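Local coordinates for protein putative mannose-1-phosphate guanylyl transferase (Thermus thermophilus, PDB 2CU2) that probably makes GDP-mannose by transferring a guanylyl group from GTP to mannose 1-phosphate, at residues A[9-19]-A[24-32]; A[110-121]-A[247-256]. All blocks are in the same frame, centred on the assembly; numbering follows the deposited sequence.

Contact 1 of 2, residues A[9-19]-A[24-32]; sequences AGGRGERLWPL and RPKPFLPLF. With SO4 (sulfate ion), chain B.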
loop_
_atom_site.group_PDB
_atom_site.type_symbol
_atom_site.label_atom_id
_atom_site.label_comp_id
_atom_site.label_asym_id
_atom_site.label_seq_id
_atom_site.Cartn_x
_atom_site.Cartn_y
_atom_site.Cartn_z
ATOM N N ALA A 9 2.329 27.432 -13.199
ATOM C CA ALA A 9 1.846 26.168 -12.657
ATOM C C ALA A 9 1.701 25.121 -13.764
ATOM O O ALA A 9 0.961 25.287 -14.725
ATOM C CB ALA A 9 0.490 26.418 -11.994
ATOM N N GLY A 10 2.477 24.030 -13.626
ATOM C CA GLY A 10 2.428 22.984 -14.642
ATOM C C GLY A 10 3.065 21.682 -14.156
ATOM O O GLY A 10 3.399 21.509 -12.992
ATOM N N GLY A 11 3.194 20.729 -15.097
ATOM C CA GLY A 11 3.759 19.434 -14.742
ATOM C C GLY A 11 2.662 18.432 -14.377
ATOM O O GLY A 11 1.867 18.648 -13.473
ATOM N N ARG A 12 2.498 17.314 -15.071
ATOM C CA ARG A 12 1.612 16.229 -14.664
ATOM C C ARG A 12 2.094 15.595 -13.362
ATOM O O ARG A 12 1.290 15.167 -12.537
ATOM C CB ARG A 12 1.554 15.144 -15.744
ATOM C CG ARG A 12 1.135 15.626 -17.123
ATOM C CD ARG A 12 1.196 14.485 -18.134
ATOM N NE ARG A 12 0.905 14.938 -19.493
ATOM C CZ ARG A 12 -0.289 15.354 -19.905
ATOM N NH1 ARG A 12 -1.315 15.373 -19.061
ATOM N NH2 ARG A 12 -0.456 15.760 -21.160
ATOM N N GLY A 13 3.413 15.533 -13.188
ATOM C CA GLY A 13 3.969 14.925 -11.995
ATOM C C GLY A 13 3.656 13.438 -11.984
ATOM O O GLY A 13 3.189 12.898 -10.980
ATOM N N GLU A 14 3.908 12.772 -13.107
ATOM C CA GLU A 14 3.642 11.343 -13.219
ATOM C C GLU A 14 4.550 10.553 -12.286
ATOM O O GLU A 14 4.198 9.463 -11.845
ATOM C CB GLU A 14 3.854 10.867 -14.656
ATOM C CG GLU A 14 3.135 11.699 -15.699
ATOM C CD GLU A 14 3.051 10.995 -17.044
ATOM O OE1 GLU A 14 4.060 10.381 -17.463
ATOM O OE2 GLU A 14 1.978 11.062 -17.684
ATOM N N ARG A 15 5.723 11.099 -11.993
ATOM C CA ARG A 15 6.642 10.424 -11.092
ATOM C C ARG A 15 6.095 10.456 -9.674
ATOM O O ARG A 15 6.591 9.750 -8.802
ATOM C CB ARG A 15 8.034 11.065 -11.153
ATOM C CG ARG A 15 8.810 10.701 -12.418
ATOM C CD ARG A 15 10.041 11.586 -12.589
ATOM N NE ARG A 15 9.655 12.986 -12.753
ATOM C CZ ARG A 15 10.506 14.010 -12.780
ATOM N NH1 ARG A 15 11.814 13.810 -12.658
ATOM N NH2 ARG A 15 10.040 15.244 -12.918
ATOM N N LEU A 16 5.068 11.270 -9.440
ATOM C CA LEU A 16 4.469 11.331 -8.106
ATOM C C LEU A 16 3.149 10.565 -7.998
ATOM O O LEU A 16 2.328 10.837 -7.130
ATOM C CB LEU A 16 4.289 12.787 -7.642
ATOM C CG LEU A 16 5.607 13.502 -7.309
ATOM C CD1 LEU A 16 5.331 14.920 -6.845
ATOM C CD2 LEU A 16 6.358 12.723 -6.226
ATOM N N TRP A 17 2.953 9.598 -8.888
ATOM C CA TRP A 17 1.762 8.750 -8.849
ATOM C C TRP A 17 1.946 7.939 -7.557
ATOM O O TRP A 17 3.079 7.605 -7.194
ATOM C CB TRP A 17 1.757 7.814 -10.065
ATOM C CG TRP A 17 0.581 6.875 -10.116
ATOM C CD1 TRP A 17 -0.611 7.081 -10.761
ATOM C CD2 TRP A 17 0.464 5.611 -9.452
ATOM N NE1 TRP A 17 -1.462 6.018 -10.537
ATOM C CE2 TRP A 17 -0.829 5.104 -9.737
ATOM C CE3 TRP A 17 1.322 4.858 -8.641
ATOM C CZ2 TRP A 17 -1.282 3.874 -9.236
ATOM C CZ3 TRP A 17 0.873 3.640 -8.142
ATOM C CH2 TRP A 17 -0.419 3.160 -8.443
ATOM N N PRO A 18 0.852 7.582 -6.859
ATOM C CA PRO A 18 -0.573 7.821 -7.098
ATOM C C PRO A 18 -1.119 9.158 -6.605
ATOM O O PRO A 18 -2.315 9.421 -6.748
ATOM C CB PRO A 18 -1.223 6.670 -6.355
ATOM C CG PRO A 18 -0.400 6.642 -5.108
ATOM C CD PRO A 18 1.026 6.757 -5.648
ATOM N N LEU A 19 -0.267 9.988 -6.012
ATOM C CA LEU A 19 -0.733 11.271 -5.499
ATOM C C LEU A 19 -1.199 12.192 -6.615
ATOM O O LEU A 19 -2.221 12.865 -6.481
ATOM C CB LEU A 19 0.355 11.960 -4.676
ATOM C CG LEU A 19 -0.070 13.279 -4.022
ATOM C CD1 LEU A 19 -1.183 13.021 -3.022
ATOM C CD2 LEU A 19 1.126 13.920 -3.336
ATOM N N ARG A 24 -5.395 16.776 -11.520
ATOM C CA ARG A 24 -4.635 17.342 -10.415
ATOM C C ARG A 24 -3.131 17.279 -10.687
ATOM O O ARG A 24 -2.456 16.308 -10.371
ATOM C CB ARG A 24 -4.970 16.548 -9.151
ATOM C CG ARG A 24 -5.176 17.449 -7.935
ATOM C CD ARG A 24 -6.481 18.248 -8.024
ATOM N NE ARG A 24 -7.365 17.916 -6.903
ATOM C CZ ARG A 24 -8.633 18.360 -6.964
ATOM N NH1 ARG A 24 -9.042 19.063 -8.007
ATOM N NH2 ARG A 24 -9.479 18.082 -5.967
ATOM N N PRO A 25 -2.636 18.352 -11.336
ATOM C CA PRO A 25 -1.222 18.480 -11.657
ATOM C C PRO A 25 -0.369 18.653 -10.398
ATOM O O PRO A 25 -0.863 18.847 -9.293
ATOM C CB PRO A 25 -1.058 19.691 -12.577
ATOM C CG PRO A 25 -2.453 20.177 -12.969
ATOM C CD PRO A 25 -3.356 19.512 -11.828
ATOM N N LYS A 26 0.958 18.549 -10.599
ATOM C CA LYS A 26 1.886 18.506 -9.465
ATOM C C LYS A 26 1.647 19.641 -8.454
ATOM O O LYS A 26 1.638 19.442 -7.247
ATOM C CB LYS A 26 3.311 18.587 -10.013
ATOM C CG LYS A 26 4.334 18.923 -8.925
ATOM C CD LYS A 26 5.714 18.338 -9.227
ATOM C CE LYS A 26 6.837 19.076 -8.492
ATOM N NZ LYS A 26 8.096 18.902 -9.214
ATOM N N PRO A 27 1.500 20.873 -8.978
ATOM C CA PRO A 27 1.416 22.065 -8.135
ATOM C C PRO A 27 0.233 22.011 -7.163
ATOM O O PRO A 27 0.138 22.780 -6.215
ATOM C CB PRO A 27 1.284 23.275 -9.056
ATOM C CG PRO A 27 1.601 22.826 -10.480
ATOM C CD PRO A 27 1.389 21.245 -10.378
ATOM N N PHE A 28 -0.724 21.114 -7.461
ATOM C CA PHE A 28 -1.933 21.078 -6.646
ATOM C C PHE A 28 -2.002 19.889 -5.684
ATOM O O PHE A 28 -3.064 19.454 -5.258
ATOM C CB PHE A 28 -3.148 21.119 -7.574
ATOM C CG PHE A 28 -3.063 22.299 -8.495
ATOM C CD1 PHE A 28 -3.532 23.536 -8.069
ATOM C CD2 PHE A 28 -2.597 22.133 -9.788
ATOM C CE1 PHE A 28 -3.534 24.610 -8.945
ATOM C CE2 PHE A 28 -2.601 23.216 -10.661
ATOM C CZ PHE A 28 -3.067 24.456 -10.244
ATOM N N LEU A 29 -0.815 19.331 -5.372
ATOM C CA LEU A 29 -0.782 18.180 -4.481
ATOM C C LEU A 29 -0.455 18.515 -3.024
ATOM O O LEU A 29 0.471 19.257 -2.722
ATOM C CB LEU A 29 0.268 17.234 -5.066
ATOM C CG LEU A 29 -0.026 16.884 -6.529
ATOM C CD1 LEU A 29 1.041 15.971 -7.140
ATOM C CD2 LEU A 29 -1.361 16.163 -6.707
ATOM N N PRO A 30 -1.234 17.966 -2.071
ATOM C CA PRO A 30 -1.008 18.224 -0.654
ATOM C C PRO A 30 0.214 17.465 -0.145
ATOM O O PRO A 30 0.176 16.269 0.112
ATOM C CB PRO A 30 -2.251 17.770 0.107
ATOM C CG PRO A 30 -2.960 16.740 -0.762
ATOM C CD PRO A 30 -2.402 17.103 -2.218
ATOM N N LEU A 31 1.342 18.198 -0.029
ATOM C CA LEU A 31 2.605 17.538 0.297
ATOM C C LEU A 31 3.145 17.931 1.679
ATOM O O LEU A 31 2.796 17.357 2.701
ATOM C CB LEU A 31 3.621 17.897 -0.784
ATOM C CG LEU A 31 3.559 16.948 -1.984
ATOM C CD1 LEU A 31 4.537 17.342 -3.091
ATOM C CD2 LEU A 31 3.890 15.503 -1.615
ATOM N N PHE A 32 4.065 18.920 1.680
ATOM C CA PHE A 32 4.737 19.318 2.917
ATOM C C PHE A 32 3.843 20.189 3.813
ATOM O O PHE A 32 3.240 21.161 3.378
ATOM C CB PHE A 32 6.006 20.086 2.546
ATOM C CG PHE A 32 6.887 19.226 1.688
ATOM C CD1 PHE A 32 7.527 18.127 2.247
ATOM C CD2 PHE A 32 7.066 19.536 0.350
ATOM C CE1 PHE A 32 8.350 17.335 1.458
ATOM C CE2 PHE A 32 7.892 18.736 -0.435
ATOM C CZ PHE A 32 8.536 17.634 0.114
HETATM S S SO4 B . 6.972 14.005 -14.856
HETATM O O1 SO4 B . 7.440 12.881 -15.714
HETATM O O2 SO4 B . 5.604 14.417 -15.274
HETATM O O3 SO4 B . 7.903 15.158 -14.998
HETATM O O4 SO4 B . 6.940 13.567 -13.431
#

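Contact 2 of 2, residues A[110-121]-A[247-256]; sequences HYVGDDEAYREA and VLGRFPWDDV. With SO4 (sulfate ion), chain C.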
loop_
_atom_site.group_PDB
_atom_site.type_symbol
_atom_site.label_atom_id
_atom_site.label_comp_id
_atom_site.label_asym_id
_atom_site.label_seq_id
_atom_site.Cartn_x
_atom_site.Cartn_y
_atom_site.Cartn_z
ATOM N N HIS A 110 8.032 23.935 -6.756
ATOM C CA HIS A 110 9.306 23.741 -6.067
ATOM C C HIS A 110 9.155 23.871 -4.544
ATOM O O HIS A 110 8.224 24.483 -4.036
ATOM C CB HIS A 110 10.291 24.797 -6.579
ATOM C CG HIS A 110 10.732 24.443 -7.975
ATOM N ND1 HIS A 110 11.718 25.099 -8.634
ATOM C CD2 HIS A 110 10.229 23.440 -8.812
ATOM C CE1 HIS A 110 11.806 24.506 -9.841
ATOM N NE2 HIS A 110 10.928 23.509 -9.974
ATOM N N TYR A 111 10.086 23.237 -3.811
ATOM C CA TYR A 111 10.089 23.399 -2.362
ATOM C C TYR A 111 11.158 24.399 -1.918
ATOM O O TYR A 111 12.290 24.382 -2.382
ATOM C CB TYR A 111 10.354 22.037 -1.724
ATOM C CG TYR A 111 10.649 22.221 -0.277
ATOM C CD1 TYR A 111 9.604 22.371 0.629
ATOM C CD2 TYR A 111 11.967 22.312 0.168
ATOM C CE1 TYR A 111 9.871 22.598 1.971
ATOM C CE2 TYR A 111 12.236 22.549 1.507
ATOM C CZ TYR A 111 11.195 22.694 2.406
ATOM O OH TYR A 111 11.455 22.920 3.744
ATOM N N VAL A 112 10.769 25.285 -1.010
ATOM C CA VAL A 112 11.657 26.303 -0.463
ATOM C C VAL A 112 11.504 26.207 1.053
ATOM O O VAL A 112 10.388 26.213 1.569
ATOM C CB VAL A 112 11.253 27.706 -0.955
ATOM C CG1 VAL A 112 12.062 28.776 -0.221
ATOM C CG2 VAL A 112 11.489 27.799 -2.470
ATOM N N GLY A 113 12.618 26.096 1.763
ATOM C CA GLY A 113 12.536 25.959 3.204
ATOM C C GLY A 113 12.784 27.206 4.031
ATOM O O GLY A 113 12.901 27.115 5.251
ATOM N N ASP A 114 12.860 28.366 3.387
ATOM C CA ASP A 114 13.097 29.624 4.107
ATOM C C ASP A 114 12.479 30.751 3.286
ATOM O O ASP A 114 13.136 31.329 2.422
ATOM C CB ASP A 114 14.600 29.865 4.271
ATOM C CG ASP A 114 14.912 30.970 5.268
ATOM O OD1 ASP A 114 14.087 31.893 5.424
ATOM O OD2 ASP A 114 15.997 30.922 5.891
ATOM N N ASP A 115 11.216 31.055 3.563
ATOM C CA ASP A 115 10.495 32.083 2.831
ATOM C C ASP A 115 11.169 33.451 2.840
ATOM O O ASP A 115 11.233 34.126 1.805
ATOM C CB ASP A 115 9.068 32.201 3.372
ATOM C CG ASP A 115 8.260 30.934 3.157
ATOM O OD1 ASP A 115 8.840 29.930 2.693
ATOM O OD2 ASP A 115 7.046 30.939 3.453
ATOM N N GLU A 116 11.676 33.859 3.999
ATOM C CA GLU A 116 12.334 35.156 4.103
ATOM C C GLU A 116 13.588 35.206 3.246
ATOM O O GLU A 116 13.790 36.154 2.494
ATOM C CB GLU A 116 12.683 35.476 5.562
ATOM C CG GLU A 116 11.466 35.697 6.455
ATOM C CD GLU A 116 10.991 34.423 7.148
ATOM O OE1 GLU A 116 11.308 33.312 6.659
ATOM O OE2 GLU A 116 10.301 34.533 8.192
ATOM N N ALA A 117 14.429 34.186 3.353
ATOM C CA ALA A 117 15.654 34.153 2.566
ATOM C C ALA A 117 15.298 34.077 1.080
ATOM O O ALA A 117 16.031 34.581 0.233
ATOM C CB ALA A 117 16.511 32.958 2.972
ATOM N N TYR A 118 14.164 33.456 0.777
ATOM C CA TYR A 118 13.709 33.322 -0.601
ATOM C C TYR A 118 13.351 34.708 -1.133
ATOM O O TYR A 118 13.765 35.092 -2.231
ATOM C CB TYR A 118 12.483 32.409 -0.661
ATOM C CG TYR A 118 11.937 32.192 -2.058
ATOM C CD1 TYR A 118 12.310 31.080 -2.814
ATOM C CD2 TYR A 118 11.012 33.087 -2.609
ATOM C CE1 TYR A 118 11.773 30.854 -4.085
ATOM C CE2 TYR A 118 10.466 32.875 -3.875
ATOM C CZ TYR A 118 10.849 31.756 -4.608
ATOM O OH TYR A 118 10.303 31.543 -5.856
ATOM N N ARG A 119 12.585 35.462 -0.347
ATOM C CA ARG A 119 12.198 36.806 -0.759
ATOM C C ARG A 119 13.417 37.709 -0.889
ATOM O O ARG A 119 13.521 38.480 -1.836
ATOM C CB ARG A 119 11.203 37.410 0.230
ATOM C CG ARG A 119 9.808 36.812 0.123
ATOM C CD ARG A 119 8.805 37.633 0.922
ATOM N NE ARG A 119 8.976 37.471 2.363
ATOM C CZ ARG A 119 8.484 36.456 3.070
ATOM N NH1 ARG A 119 7.781 35.495 2.476
ATOM N NH2 ARG A 119 8.693 36.406 4.383
ATOM N N GLU A 120 14.353 37.603 0.050
ATOM C CA GLU A 120 15.549 38.434 0.000
ATOM C C GLU A 120 16.320 38.173 -1.291
ATOM O O GLU A 120 16.842 39.105 -1.908
ATOM C CB GLU A 120 16.419 38.186 1.239
ATOM C CG GLU A 120 15.861 38.881 2.479
ATOM C CD GLU A 120 16.621 38.562 3.755
ATOM O OE1 GLU A 120 17.548 37.724 3.710
ATOM O OE2 GLU A 120 16.277 39.142 4.810
ATOM N N ALA A 121 16.369 36.913 -1.719
ATOM C CA ALA A 121 17.061 36.567 -2.962
ATOM C C ALA A 121 16.340 37.182 -4.169
ATOM O O ALA A 121 16.979 37.694 -5.095
ATOM C CB ALA A 121 17.136 35.052 -3.121
ATOM N N VAL A 247 21.981 35.484 -8.856
ATOM C CA VAL A 247 21.887 35.594 -7.406
ATOM C C VAL A 247 21.835 34.217 -6.740
ATOM O O VAL A 247 21.059 33.345 -7.101
ATOM C CB VAL A 247 20.626 36.390 -7.066
ATOM C CG1 VAL A 247 20.483 36.514 -5.550
ATOM C CG2 VAL A 247 20.716 37.779 -7.669
ATOM N N LEU A 248 22.736 34.025 -5.757
ATOM C CA LEU A 248 22.774 32.746 -5.063
ATOM C C LEU A 248 21.810 32.713 -3.875
ATOM O O LEU A 248 21.912 33.478 -2.924
ATOM C CB LEU A 248 24.204 32.515 -4.567
ATOM C CG LEU A 248 25.175 32.162 -5.695
ATOM C CD1 LEU A 248 26.514 31.645 -5.168
ATOM C CD2 LEU A 248 24.636 31.081 -6.630
ATOM N N GLY A 249 20.818 31.809 -3.973
ATOM C CA GLY A 249 19.911 31.607 -2.849
ATOM C C GLY A 249 20.489 30.585 -1.866
ATOM O O GLY A 249 21.060 29.572 -2.243
ATOM N N ARG A 250 20.367 30.901 -0.562
ATOM C CA ARG A 250 20.968 30.025 0.440
ATOM C C ARG A 250 19.914 29.302 1.280
ATOM O O ARG A 250 20.204 28.675 2.291
ATOM C CB ARG A 250 21.852 30.879 1.344
ATOM C CG ARG A 250 22.827 31.751 0.556
ATOM C CD ARG A 250 24.100 32.041 1.357
ATOM N NE ARG A 250 25.038 32.834 0.559
ATOM C CZ ARG A 250 25.777 32.178 -0.354
ATOM N NH1 ARG A 250 25.632 30.875 -0.515
ATOM N NH2 ARG A 250 26.652 32.854 -1.107
ATOM N N PHE A 251 18.649 29.389 0.834
ATOM C CA PHE A 251 17.613 28.577 1.453
ATOM C C PHE A 251 17.567 27.160 0.878
ATOM O O PHE A 251 18.013 26.900 -0.232
ATOM C CB PHE A 251 16.276 29.275 1.216
ATOM C CG PHE A 251 16.155 29.663 -0.229
ATOM C CD1 PHE A 251 15.804 28.705 -1.172
ATOM C CD2 PHE A 251 16.416 30.966 -0.619
ATOM C CE1 PHE A 251 15.717 29.056 -2.511
ATOM C CE2 PHE A 251 16.325 31.312 -1.964
ATOM C CZ PHE A 251 15.974 30.360 -2.913
ATOM N N PRO A 252 17.042 26.227 1.695
ATOM C CA PRO A 252 16.818 24.868 1.236
ATOM C C PRO A 252 15.888 24.850 0.020
ATOM O O PRO A 252 14.892 25.559 -0.045
ATOM C CB PRO A 252 16.199 24.080 2.390
ATOM C CG PRO A 252 16.535 24.873 3.650
ATOM C CD PRO A 252 16.634 26.368 3.085
ATOM N N TRP A 253 16.276 24.035 -0.978
ATOM C CA TRP A 253 15.510 24.054 -2.219
ATOM C C TRP A 253 15.552 22.708 -2.953
ATOM O O TRP A 253 16.588 22.075 -3.107
ATOM C CB TRP A 253 16.080 25.157 -3.112
ATOM C CG TRP A 253 15.450 25.111 -4.450
ATOM C CD1 TRP A 253 14.282 25.792 -4.860
ATOM C CD2 TRP A 253 15.942 24.402 -5.613
ATOM N NE1 TRP A 253 13.992 25.587 -6.171
ATOM C CE2 TRP A 253 15.054 24.681 -6.680
ATOM C CE3 TRP A 253 17.036 23.568 -5.832
ATOM C CZ2 TRP A 253 15.280 24.131 -7.932
ATOM C CZ3 TRP A 253 17.264 23.020 -7.084
ATOM C CH2 TRP A 253 16.377 23.300 -8.138
ATOM N N ASP A 254 14.353 22.262 -3.374
ATOM C CA ASP A 254 14.251 21.034 -4.157
ATOM C C ASP A 254 13.124 21.156 -5.188
ATOM O O ASP A 254 12.095 21.768 -4.949
ATOM C CB ASP A 254 13.947 19.882 -3.197
ATOM C CG ASP A 254 14.508 18.583 -3.761
ATOM O OD1 ASP A 254 13.946 18.092 -4.742
ATOM O OD2 ASP A 254 15.481 18.071 -3.210
ATOM N N ASP A 255 13.359 20.588 -6.383
ATOM C CA ASP A 255 12.317 20.681 -7.397
ATOM C C ASP A 255 11.167 19.699 -7.131
ATOM O O ASP A 255 10.109 19.756 -7.746
ATOM C CB ASP A 255 12.941 20.464 -8.783
ATOM C CG ASP A 255 13.163 18.982 -9.061
ATOM O OD1 ASP A 255 13.129 18.614 -10.238
ATOM O OD2 ASP A 255 13.408 18.229 -8.126
ATOM N N VAL A 256 11.415 18.776 -6.179
ATOM C CA VAL A 256 10.413 17.762 -5.847
ATOM C C VAL A 256 9.980 16.939 -7.062
ATOM O O VAL A 256 8.801 16.743 -7.329
ATOM C CB VAL A 256 9.197 18.445 -5.220
ATOM C CG1 VAL A 256 8.317 17.399 -4.540
ATOM C CG2 VAL A 256 9.640 19.474 -4.194
HETATM S S SO4 C . 10.041 39.703 4.896
HETATM O O1 SO4 C . 9.137 38.782 5.499
HETATM O O2 SO4 C . 10.645 40.713 5.693
HETATM O O3 SO4 C . 9.294 40.422 3.741
HETATM O O4 SO4 C . 11.129 39.021 4.222
HETATM O O HOH W 1 12.152 27.764 -7.505
HETATM O O HOH W 2 18.712 33.715 0.224
#

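Contact 1 of 2, residues A[9-19]-A[24-32]
Leu-19 fills the corner between Leu-29 and Leu-31: its CD2 methyl reaches Leu-31 CD2 at 3.6 Å and Leu-29 CB at 3.8 Å. CG lies opposite the backbone N (chi1 -176°), turning the isobutyl end toward segment 24-32 to run past Leu-29. Packing is close where Gly-13, with positive phi and no side chain, brings its CA within 4.2 Å of Lys-26 CB. One nearly straight hydrogen bond (171°), from Lys-26 N to Gly-11 O at 3.0 Å, ties the backbones together, and Gly-10 O lies 3.3 Å from Pro-27 CD.

Arg-12 forms the loose, exposed side, its side chain directed away from segment 24-32. Beyond it a sulfate, probably from the crystallisation liquor, is held by the amides of Glu-14 and Arg-15 and, at the guanidinium edge, by Arg-15 NE, 2.9 Å from its O4. With an alanine in place of Arg-15, this bond and a weak one from NH2 to O3 would go, and the sulfate would probably lose that charged grip, keeping the amides and Arg-327 NH2, which also bonds it. Amides and a guanidinium gathered round a tetrahedral anion, in the glycine-rich loop of a nucleotidyltransferase, are consistent with a site for nucleotide phosphates.

Contact 2 of 2, residues A[110-121]-A[247-256]
The Phe-251 ring lies between helix 115-128 and its own segment: Tyr-118 CD1 is over one face, 3.7 Å from Phe-251 CZ, Gly-249 C covers the opposite face, and Ala-121 CB sits at the edge, 4.0 Å from Phe-251 CE2. The Tyr-118 and Phe-251 rings meet obliquely, their planes 49° apart. With chi1 at 48°, Phe-251 CG is wedged between its own backbone N and carbonyl carbon, turning the ring under the helix. The His-110 ring receives Asp-255 CA over one face in a CH-pi contact, 4.1 Å from the ring centroid. At the edge of the Trp-253 ring lie His-110 ND1 and Val-112 CG2. A water joins the two rings, 2.9 Å from His-110 ND1 and accepting from Trp-253 NE1 at 3.1 Å.

Between these groups the backbones pair as a short antiparallel ribbon. Tyr-111 and Asp-254 form its hydrogen-bonded pair, and the bond from Tyr-111 N to Asp-254 O (2.7 Å) is almost straight at 174°. Gly-113 N donates to Pro-252 O at 3.0 Å just past the non-hydrogen-bonded pair of Val-112 and Trp-253. Asp-114 then N-caps the helix through Ala-117 N. At the other end Asp-254 OD1 closes an Asx turn with Val-256 N and also takes a salt bridge from Arg-264.

Trp-253 of the ribbon touches Leu-139 and Trp-185 of the main sheet, while Tyr-111 and Asp-254 rest against helix 261-266. Phe-251, in the loop before the ribbon, packs on strand 134-139, and helix 115-128 meets strand 184-192 through Tyr-118.

In the fold
Contacts 1 and 2 have centres about 20 Å apart, yet they touch, chiefly through Lys-26. This residue of contact 1 extends its ammonium group to the end of contact 2, where Lys-26 NZ lies 2.6 Å from Asp-255 O, a probable hydrogen bond, and forms a salt bridge with Asp-109, the residue just before segment 110-121. A second junction is apolar: Phe-32 CD2 packs 3.8 Å from Tyr-111 CD1. Both contacts belong to the nucleotidyltransferase region. Paired with Gly-11 through its backbone N and with Asp-255 through NZ, Lys-26 connects the two contacts. In this family the glycine-rich loop and the following lysine typically border the nucleotide site, so this junction probably lies near it.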